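Local coordinates for protein phosphoribosylformylglycinamidine synthase 2 (Thermus thermophilus, PDB 3VIU) that belongs to the AIR synthase-related (PurM-like) family, carries two copies of its paired domains in one chain, and binds ADP and magnesium, at residues A[196-201]-A[310-315]; A[619-624]-A[660-665]; A[145-150]-A[234-239]. All coordinates share one frame; numbering follows the deposited sequence.

Interaction 1. Residues A[196-201]-A[310-315]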
loop_
_atom_site.group_PDB
_atom_site.type_symbol
_atom_site.label_atom_id
_atom_site.label_comp_id
_atom_site.label_asym_id
_atom_site.label_seq_id
_atom_site.Cartn_x
_atom_site.Cartn_y
_atom_site.Cartn_z
ATOM N N PRO A 196 18.851 13.885 -25.633
ATOM C CA PRO A 196 19.829 13.841 -24.547
ATOM C C PRO A 196 19.038 13.446 -23.292
ATOM O O PRO A 196 17.819 13.621 -23.248
ATOM C CB PRO A 196 20.332 15.274 -24.488
ATOM C CG PRO A 196 19.107 16.056 -24.840
ATOM C CD PRO A 196 18.563 15.276 -26.021
ATOM N N ILE A 197 19.715 12.903 -22.288
ATOM C CA ILE A 197 19.045 12.503 -21.050
ATOM C C ILE A 197 19.617 13.327 -19.896
ATOM O O ILE A 197 20.820 13.267 -19.618
ATOM C CB ILE A 197 19.283 11.012 -20.729
ATOM C CG1 ILE A 197 19.086 10.158 -21.984
ATOM C CG2 ILE A 197 18.358 10.579 -19.614
ATOM C CD1 ILE A 197 17.739 10.299 -22.612
ATOM N N TYR A 198 18.761 14.090 -19.223
ATOM C CA TYR A 198 19.219 14.918 -18.117
ATOM C C TYR A 198 19.161 14.247 -16.749
ATOM O O TYR A 198 18.351 13.350 -16.503
ATOM C CB TYR A 198 18.443 16.235 -18.082
ATOM C CG TYR A 198 18.894 17.232 -19.123
ATOM C CD1 TYR A 198 18.766 16.960 -20.486
ATOM C CD2 TYR A 198 19.430 18.460 -18.747
ATOM C CE1 TYR A 198 19.156 17.888 -21.447
ATOM C CE2 TYR A 198 19.824 19.397 -19.698
ATOM C CZ TYR A 198 19.683 19.107 -21.046
ATOM O OH TYR A 198 20.059 20.043 -21.987
ATOM N N TYR A 199 20.048 14.708 -15.874
ATOM C CA TYR A 199 20.192 14.218 -14.511
ATOM C C TYR A 199 20.002 15.417 -13.596
ATOM O O TYR A 199 20.637 16.455 -13.799
ATOM C CB TYR A 199 21.603 13.642 -14.338
ATOM C CG TYR A 199 22.058 13.336 -12.922
ATOM C CD1 TYR A 199 22.103 14.325 -11.942
ATOM C CD2 TYR A 199 22.514 12.064 -12.587
ATOM C CE1 TYR A 199 22.598 14.049 -10.661
ATOM C CE2 TYR A 199 23.006 11.777 -11.320
ATOM C CZ TYR A 199 23.048 12.769 -10.360
ATOM O OH TYR A 199 23.548 12.477 -9.105
ATOM N N ALA A 200 19.137 15.271 -12.596
ATOM C CA ALA A 200 18.878 16.344 -11.642
ATOM C C ALA A 200 18.721 15.797 -10.229
ATOM O O ALA A 200 18.326 14.653 -10.045
ATOM C CB ALA A 200 17.635 17.100 -12.041
ATOM N N GLY A 201 19.027 16.625 -9.239
ATOM C CA GLY A 201 18.916 16.199 -7.853
ATOM C C GLY A 201 20.260 16.095 -7.152
ATOM O O GLY A 201 21.215 16.755 -7.535
ATOM N N LEU A 310 15.572 12.864 -16.598
ATOM C CA LEU A 310 14.566 13.537 -17.419
ATOM C C LEU A 310 14.978 13.629 -18.888
ATOM O O LEU A 310 16.141 13.874 -19.205
ATOM C CB LEU A 310 14.264 14.938 -16.877
ATOM C CG LEU A 310 13.821 15.021 -15.413
ATOM C CD1 LEU A 310 15.048 15.092 -14.533
ATOM C CD2 LEU A 310 12.960 16.240 -15.190
ATOM N N VAL A 311 14.009 13.430 -19.776
ATOM C CA VAL A 311 14.241 13.470 -21.216
ATOM C C VAL A 311 13.452 14.624 -21.802
ATOM O O VAL A 311 12.234 14.532 -21.973
ATOM C CB VAL A 311 13.760 12.165 -21.901
ATOM C CG1 VAL A 311 14.079 12.201 -23.390
ATOM C CG2 VAL A 311 14.406 10.958 -21.237
ATOM N N PRO A 312 14.132 15.735 -22.112
ATOM C CA PRO A 312 13.426 16.884 -22.682
ATOM C C PRO A 312 12.983 16.619 -24.114
ATOM O O PRO A 312 13.662 15.909 -24.863
ATOM C CB PRO A 312 14.462 18.003 -22.605
ATOM C CG PRO A 312 15.762 17.259 -22.820
ATOM C CD PRO A 312 15.576 16.007 -21.966
ATOM N N LYS A 313 11.838 17.185 -24.482
ATOM C CA LYS A 313 11.317 17.040 -25.835
ATOM C C LYS A 313 12.247 17.791 -26.777
ATOM O O LYS A 313 13.031 18.637 -26.341
ATOM C CB LYS A 313 9.914 17.640 -25.942
ATOM C CG LYS A 313 8.838 16.892 -25.179
ATOM C CD LYS A 313 7.486 17.517 -25.469
ATOM C CE LYS A 313 6.351 16.556 -25.190
ATOM N NZ LYS A 313 5.086 17.117 -25.714
ATOM N N GLU A 314 12.158 17.486 -28.064
ATOM C CA GLU A 314 12.991 18.155 -29.055
ATOM C C GLU A 314 12.798 19.665 -29.000
ATOM O O GLU A 314 11.667 20.158 -29.085
ATOM C CB GLU A 314 12.649 17.653 -30.458
ATOM C CG GLU A 314 13.345 18.414 -31.577
ATOM C CD GLU A 314 13.507 17.578 -32.827
ATOM O OE1 GLU A 314 12.478 17.190 -33.428
ATOM O OE2 GLU A 314 14.672 17.303 -33.202
ATOM N N GLY A 315 13.898 20.394 -28.848
ATOM C CA GLY A 315 13.826 21.843 -28.807
ATOM C C GLY A 315 13.465 22.481 -27.478
ATOM O O GLY A 315 13.391 23.707 -27.379
#

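Interaction 2. Residues A[619-624]-A[660-665]. With MG (magnesium ion), chain D.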
loop_
_atom_site.group_PDB
_atom_site.type_symbol
_atom_site.label_atom_id
_atom_site.label_comp_id
_atom_site.label_asym_id
_atom_site.label_seq_id
_atom_site.Cartn_x
_atom_site.Cartn_y
_atom_site.Cartn_z
ATOM N N HIS A 619 -20.137 2.527 8.766
ATOM C CA HIS A 619 -18.913 1.950 9.298
ATOM C C HIS A 619 -19.033 0.453 9.090
ATOM O O HIS A 619 -20.058 -0.126 9.441
ATOM C CB HIS A 619 -18.825 2.270 10.793
ATOM C CG HIS A 619 -17.533 1.868 11.425
ATOM N ND1 HIS A 619 -17.469 1.271 12.667
ATOM C CD2 HIS A 619 -16.257 1.973 10.988
ATOM C CE1 HIS A 619 -16.206 1.019 12.965
ATOM N NE2 HIS A 619 -15.450 1.436 11.963
ATOM N N ASP A 620 -18.021 -0.187 8.513
ATOM C CA ASP A 620 -18.141 -1.626 8.320
ATOM C C ASP A 620 -17.717 -2.367 9.578
ATOM O O ASP A 620 -16.990 -1.824 10.413
ATOM C CB ASP A 620 -17.345 -2.099 7.096
ATOM C CG ASP A 620 -15.851 -2.071 7.308
ATOM O OD1 ASP A 620 -15.335 -1.050 7.810
ATOM O OD2 ASP A 620 -15.195 -3.072 6.946
ATOM N N VAL A 621 -18.216 -3.591 9.725
ATOM C CA VAL A 621 -17.914 -4.419 10.880
ATOM C C VAL A 621 -16.764 -5.364 10.539
ATOM O O VAL A 621 -16.938 -6.321 9.787
ATOM C CB VAL A 621 -19.150 -5.246 11.294
ATOM C CG1 VAL A 621 -18.847 -6.026 12.569
ATOM C CG2 VAL A 621 -20.352 -4.328 11.497
ATOM N N ALA A 622 -15.590 -5.094 11.099
ATOM C CA ALA A 622 -14.428 -5.917 10.820
ATOM C C ALA A 622 -13.917 -6.623 12.056
ATOM O O ALA A 622 -14.696 -7.197 12.813
ATOM C CB ALA A 622 -13.327 -5.072 10.196
ATOM N N GLU A 623 -12.605 -6.582 12.268
ATOM C CA GLU A 623 -12.032 -7.267 13.417
ATOM C C GLU A 623 -12.639 -6.793 14.730
ATOM O O GLU A 623 -12.891 -5.601 14.910
ATOM C CB GLU A 623 -10.504 -7.124 13.436
ATOM C CG GLU A 623 -9.931 -5.910 12.693
ATOM C CD GLU A 623 -9.850 -6.088 11.181
ATOM O OE1 GLU A 623 -9.297 -7.116 10.723
ATOM O OE2 GLU A 623 -10.324 -5.186 10.449
ATOM N N GLY A 624 -12.898 -7.742 15.632
ATOM C CA GLY A 624 -13.485 -7.408 16.917
ATOM C C GLY A 624 -14.999 -7.564 16.967
ATOM O O GLY A 624 -15.606 -7.491 18.035
ATOM N N ARG A 660 -20.400 -6.903 6.135
ATOM C CA ARG A 660 -21.340 -6.356 7.112
ATOM C C ARG A 660 -21.102 -4.856 7.325
ATOM O O ARG A 660 -19.978 -4.429 7.599
ATOM C CB ARG A 660 -21.217 -7.109 8.436
ATOM C CG ARG A 660 -21.428 -8.616 8.289
ATOM C CD ARG A 660 -21.634 -9.293 9.637
ATOM N NE ARG A 660 -20.437 -9.240 10.472
ATOM C CZ ARG A 660 -20.419 -9.532 11.767
ATOM N NH1 ARG A 660 -21.535 -9.894 12.381
ATOM N NH2 ARG A 660 -19.283 -9.468 12.444
ATOM N N VAL A 661 -22.167 -4.063 7.196
ATOM C CA VAL A 661 -22.082 -2.609 7.340
ATOM C C VAL A 661 -23.171 -1.977 8.208
ATOM O O VAL A 661 -24.358 -2.297 8.086
ATOM C CB VAL A 661 -22.145 -1.909 5.951
ATOM C CG1 VAL A 661 -22.121 -0.395 6.121
ATOM C CG2 VAL A 661 -20.983 -2.359 5.085
ATOM N N LEU A 662 -22.748 -1.057 9.068
ATOM C CA LEU A 662 -23.650 -0.325 9.950
ATOM C C LEU A 662 -23.853 1.078 9.386
ATOM O O LEU A 662 -22.922 1.672 8.854
ATOM C CB LEU A 662 -23.043 -0.200 11.347
ATOM C CG LEU A 662 -22.862 -1.460 12.193
ATOM C CD1 LEU A 662 -22.019 -1.150 13.438
ATOM C CD2 LEU A 662 -24.229 -1.978 12.584
ATOM N N PHE A 663 -25.064 1.609 9.499
ATOM C CA PHE A 663 -25.336 2.967 9.031
ATOM C C PHE A 663 -26.594 3.521 9.681
ATOM O O PHE A 663 -27.420 2.770 10.199
ATOM C CB PHE A 663 -25.452 3.016 7.504
ATOM C CG PHE A 663 -26.735 2.464 6.965
ATOM C CD1 PHE A 663 -27.736 3.316 6.515
ATOM C CD2 PHE A 663 -26.944 1.096 6.897
ATOM C CE1 PHE A 663 -28.924 2.815 6.006
ATOM C CE2 PHE A 663 -28.125 0.587 6.392
ATOM C CZ PHE A 663 -29.118 1.449 5.945
ATOM N N THR A 664 -26.725 4.843 9.678
ATOM C CA THR A 664 -27.883 5.472 10.287
ATOM C C THR A 664 -28.667 6.302 9.279
ATOM O O THR A 664 -28.105 6.841 8.321
ATOM C CB THR A 664 -27.465 6.378 11.446
ATOM O OG1 THR A 664 -26.909 7.585 10.926
ATOM C CG2 THR A 664 -26.421 5.690 12.309
ATOM N N VAL A 665 -29.973 6.397 9.501
ATOM C CA VAL A 665 -30.854 7.159 8.622
ATOM C C VAL A 665 -31.675 8.088 9.489
ATOM O O VAL A 665 -31.830 7.853 10.688
ATOM C CB VAL A 665 -31.847 6.239 7.856
ATOM C CG1 VAL A 665 -31.094 5.257 7.003
ATOM C CG2 VAL A 665 -32.731 5.494 8.838
HETATM MG MG MG D . -13.108 -0.239 8.558
HETATM O O HOH W 1 -12.824 -2.609 7.891
HETATM O O HOH W 2 -14.297 -1.160 10.607
HETATM O O HOH W 3 -17.695 -6.632 7.230
HETATM O O HOH W 4 -16.626 -8.728 11.206
#

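Interaction 3. Residues A[145-150]-A[234-239]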
loop_
_atom_site.group_PDB
_atom_site.type_symbol
_atom_site.label_atom_id
_atom_site.label_comp_id
_atom_site.label_asym_id
_atom_site.label_seq_id
_atom_site.Cartn_x
_atom_site.Cartn_y
_atom_site.Cartn_z
ATOM N N ILE A 145 9.198 8.278 9.059
ATOM C CA ILE A 145 8.112 8.590 8.138
ATOM C C ILE A 145 7.674 10.039 8.335
ATOM O O ILE A 145 7.469 10.775 7.372
ATOM C CB ILE A 145 6.890 7.646 8.360
ATOM C CG1 ILE A 145 7.223 6.236 7.862
ATOM C CG2 ILE A 145 5.661 8.186 7.627
ATOM C CD1 ILE A 145 6.066 5.255 7.948
ATOM N N ALA A 146 7.533 10.444 9.591
ATOM C CA ALA A 146 7.120 11.808 9.913
ATOM C C ALA A 146 8.163 12.807 9.420
ATOM O O ALA A 146 7.821 13.873 8.901
ATOM C CB ALA A 146 6.926 11.961 11.430
ATOM N N PHE A 147 9.433 12.457 9.588
ATOM C CA PHE A 147 10.522 13.324 9.167
ATOM C C PHE A 147 10.478 13.676 7.688
ATOM O O PHE A 147 10.523 14.846 7.322
ATOM C CB PHE A 147 11.873 12.679 9.484
ATOM C CG PHE A 147 13.021 13.263 8.705
ATOM C CD1 PHE A 147 13.682 12.503 7.740
ATOM C CD2 PHE A 147 13.434 14.578 8.921
ATOM C CE1 PHE A 147 14.742 13.040 7.000
ATOM C CE2 PHE A 147 14.492 15.127 8.188
ATOM C CZ PHE A 147 15.148 14.353 7.226
ATOM N N TYR A 148 10.386 12.670 6.832
ATOM C CA TYR A 148 10.372 12.940 5.407
ATOM C C TYR A 148 9.101 13.624 4.945
ATOM O O TYR A 148 9.152 14.657 4.280
ATOM C CB TYR A 148 10.583 11.645 4.621
ATOM C CG TYR A 148 11.224 11.891 3.283
ATOM C CD1 TYR A 148 10.482 12.375 2.214
ATOM C CD2 TYR A 148 12.596 11.710 3.107
ATOM C CE1 TYR A 148 11.094 12.676 0.995
ATOM C CE2 TYR A 148 13.213 12.009 1.902
ATOM C CZ TYR A 148 12.458 12.493 0.853
ATOM O OH TYR A 148 13.068 12.811 -0.328
ATOM N N GLY A 149 7.965 13.041 5.305
ATOM C CA GLY A 149 6.680 13.589 4.914
ATOM C C GLY A 149 6.408 14.994 5.401
ATOM O O GLY A 149 5.925 15.830 4.641
ATOM N N ASN A 150 6.702 15.266 6.666
ATOM C CA ASN A 150 6.470 16.598 7.203
ATOM C C ASN A 150 7.389 17.618 6.550
ATOM O O ASN A 150 7.003 18.771 6.347
ATOM C CB ASN A 150 6.673 16.607 8.716
ATOM C CG ASN A 150 5.545 15.896 9.459
ATOM O OD1 ASN A 150 5.594 15.758 10.679
ATOM N ND2 ASN A 150 4.524 15.451 8.724
ATOM N N ASP A 234 17.189 13.227 1.966
ATOM C CA ASP A 234 17.077 14.670 2.178
ATOM C C ASP A 234 15.770 15.176 1.579
ATOM O O ASP A 234 15.695 15.481 0.392
ATOM C CB ASP A 234 18.263 15.394 1.528
ATOM C CG ASP A 234 18.180 16.902 1.674
ATOM O OD1 ASP A 234 19.098 17.592 1.188
ATOM O OD2 ASP A 234 17.202 17.404 2.267
ATOM N N PRO A 235 14.720 15.282 2.407
ATOM C CA PRO A 235 13.387 15.746 1.998
ATOM C C PRO A 235 13.346 17.207 1.571
ATOM O O PRO A 235 12.529 17.609 0.735
ATOM C CB PRO A 235 12.546 15.489 3.239
ATOM C CG PRO A 235 13.525 15.757 4.342
ATOM C CD PRO A 235 14.763 15.026 3.858
ATOM N N PHE A 236 14.229 18.004 2.151
ATOM C CA PHE A 236 14.292 19.413 1.814
ATOM C C PHE A 236 14.646 19.563 0.341
ATOM O O PHE A 236 14.050 20.379 -0.365
ATOM C CB PHE A 236 15.303 20.094 2.730
ATOM C CG PHE A 236 14.925 20.000 4.180
ATOM C CD1 PHE A 236 13.879 20.766 4.684
ATOM C CD2 PHE A 236 15.550 19.078 5.017
ATOM C CE1 PHE A 236 13.458 20.611 6.000
ATOM C CE2 PHE A 236 15.135 18.915 6.337
ATOM C CZ PHE A 236 14.089 19.677 6.828
ATOM N N LEU A 237 15.600 18.756 -0.119
ATOM C CA LEU A 237 16.007 18.758 -1.518
ATOM C C LEU A 237 14.909 18.060 -2.314
ATOM O O LEU A 237 14.695 18.344 -3.496
ATOM C CB LEU A 237 17.327 18.009 -1.687
ATOM C CG LEU A 237 17.759 17.698 -3.121
ATOM C CD1 LEU A 237 17.871 18.981 -3.925
ATOM C CD2 LEU A 237 19.086 16.951 -3.094
ATOM N N GLY A 238 14.206 17.150 -1.646
ATOM C CA GLY A 238 13.131 16.422 -2.292
ATOM C C GLY A 238 12.031 17.358 -2.746
ATOM O O GLY A 238 11.486 17.204 -3.840
ATOM N N LYS A 239 11.706 18.334 -1.900
ATOM C CA LYS A 239 10.672 19.323 -2.207
ATOM C C LYS A 239 11.054 20.077 -3.483
ATOM O O LYS A 239 10.232 20.263 -4.381
ATOM C CB LYS A 239 10.528 20.303 -1.039
ATOM C CG LYS A 239 9.543 21.447 -1.269
ATOM C CD LYS A 239 8.098 20.970 -1.341
ATOM C CE LYS A 239 7.148 22.137 -1.636
ATOM N NZ LYS A 239 5.719 21.726 -1.806
#

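Interaction 1. Residues A[196-201]-A[310-315]
Two backbone hydrogen bonds close one antiparallel hydrogen-bonded pair, Y198 with L310. Y198 N gives to L310 O at 2.6 Å, nearly along the C=O axis. The return bond, L310 N to Y198 O at 2.8 Å, is straighter at hydrogen (166°), but its donor stands above the carbonyl plane. The short strand axes run 134° apart, well off antiparallel.

Apolar contacts fall on both faces. On the face of Y198 and L310, the tyrosine CG is anti to its own carbonyl carbon (chi1 -77°), which carries the ring along the strand toward P312. There Y198 CD1 lies 3.6 Å from P312 CD, ring and pyrrolidine crossing at about a right angle. P196 meets the same proline obliquely, CG to CG at 4.1 Å, and A200 CB touches L310 CD1. On the other face I197 and V311 run side by side, pointing the same way, with I197 CD1 3.7 Å from V311 CG2.

The polar end of Y198 looks outside the pair: its OH is hydrogen-bonded to E321 OE2 of helix 317-326. That helix covers this face, F324 packing on A200 and L310 and L320 on P312.

Strand 196-201 is flanked by 307-312 and 331-338, an interior position in the mixed, helix-covered sheet of an AIR synthase-related C-terminal domain.

Interaction 2. Residues A[619-624]-A[660-665]
D620 OD1 binds the magnesium ion at 2.5 Å, and two waters at the metal also touch this residue. One donates to D620 OD2 at 2.6 Å, the other to the backbone D620 O. D430 and N472 complete the protein ligands, while R471 forms a salt bridge with OD2. The carboxylate reaches the metal with CG lodged between the backbone N and the carbonyl carbon (chi1 72°).

Behind it, the segment 660-665 grips the backbone on either side of D620, through H619 and V621. H619 and L662 form an antiparallel hydrogen-bonded pair, H619 N to L662 O and L662 N to H619 O. V621 N then gives an almost straight bond (173°) to R660 O at 2.9 Å.

V621 fills the next layer: its CG2 meets L662 CG at 3.9 Å, and its CG1 lies over one face of the R660 guanidinium, 3.5 Å from NH2. A water in the guanidinium plane accepts from R660 NH2 and lies within bonding distance of V621 O and A622 O, which compete with other acceptors for its two protons; R660 NH1 and NE bond to E569 O and A657 O.

The aspartate thus gives one oxygen to the metal and the other to water and arginine, an environment that would be expected to keep it ionised.

Interaction 3. Residues A[145-150]-A[234-239]
Helix 132-152 and the first turn of helix 235-250 run in roughly the same direction, their short axes 29° apart and 9.5 Å at closest approach. This is helix-helix packing across the junction of an AIR synthase-related N-terminal domain and its C-terminal partner. The backbones come nearest at Y148 and P235, with CA atoms 5.3 Å apart. D234 is the N-cap of the second helix: its OD2 accepts from L237 N at 3.2 Å, met from well above the carboxylate plane.

P235, the first residue of that helix, carries most of the contact, its CB pointing toward the other segment. Two aromatic rings of helix 132-152 meet it. Y148 has CG anti to the backbone N, and its ring lies broadside to the proline in a CH-pi contact, CB sitting over the ring centre, 3.6 Å from the centroid. F147, also anti (chi1 161°), crosses the pyrrolidine at about a right angle, its tip CZ 3.5 Å from P235 CD. The ring of F147 reaches further to F236, CE2 to CE2 at 4.3 Å; F236 itself is exposed, so this side forms the outer margin of the contact. V103, L107 and R108 of helix 95-112 also pack on Y148.

The tyrosine ring extends along P235 to the start of the second helix, where its hydroxyl is hydrogen-bonded to E306 OE2. The other carboxylate oxygen of E306 accepts from D234 N, so one glutamate joins the tyrosine tip to the N-cap residue. G238, without a side chain, passes close beside the hydroxyl, its CA 4.1 Å from Y148 OH.

How the interactions relate
From the N terminus, helix 132-152 supplies the first half of interaction 3, strand 196-201 the first half of interaction 1, helix 235-250 then completes interaction 3, and strand 307-312 completes interaction 1. The two loops therefore cross: one joins an N-terminal to a C-terminal AIR synthase-related domain, the other pairs strands inside that C-terminal domain. The nearest atoms of interactions 1 and 3 are about 4 Å apart, without touching. Interaction 2 follows in series, closing a shorter loop of 35 residues in the second C-terminal domain, where 618-620 edges a sheet with the same strand order as that of interaction 1. Centres of interactions 1 and 2 lie about 51 Å apart, on opposite sides of the chain's centre.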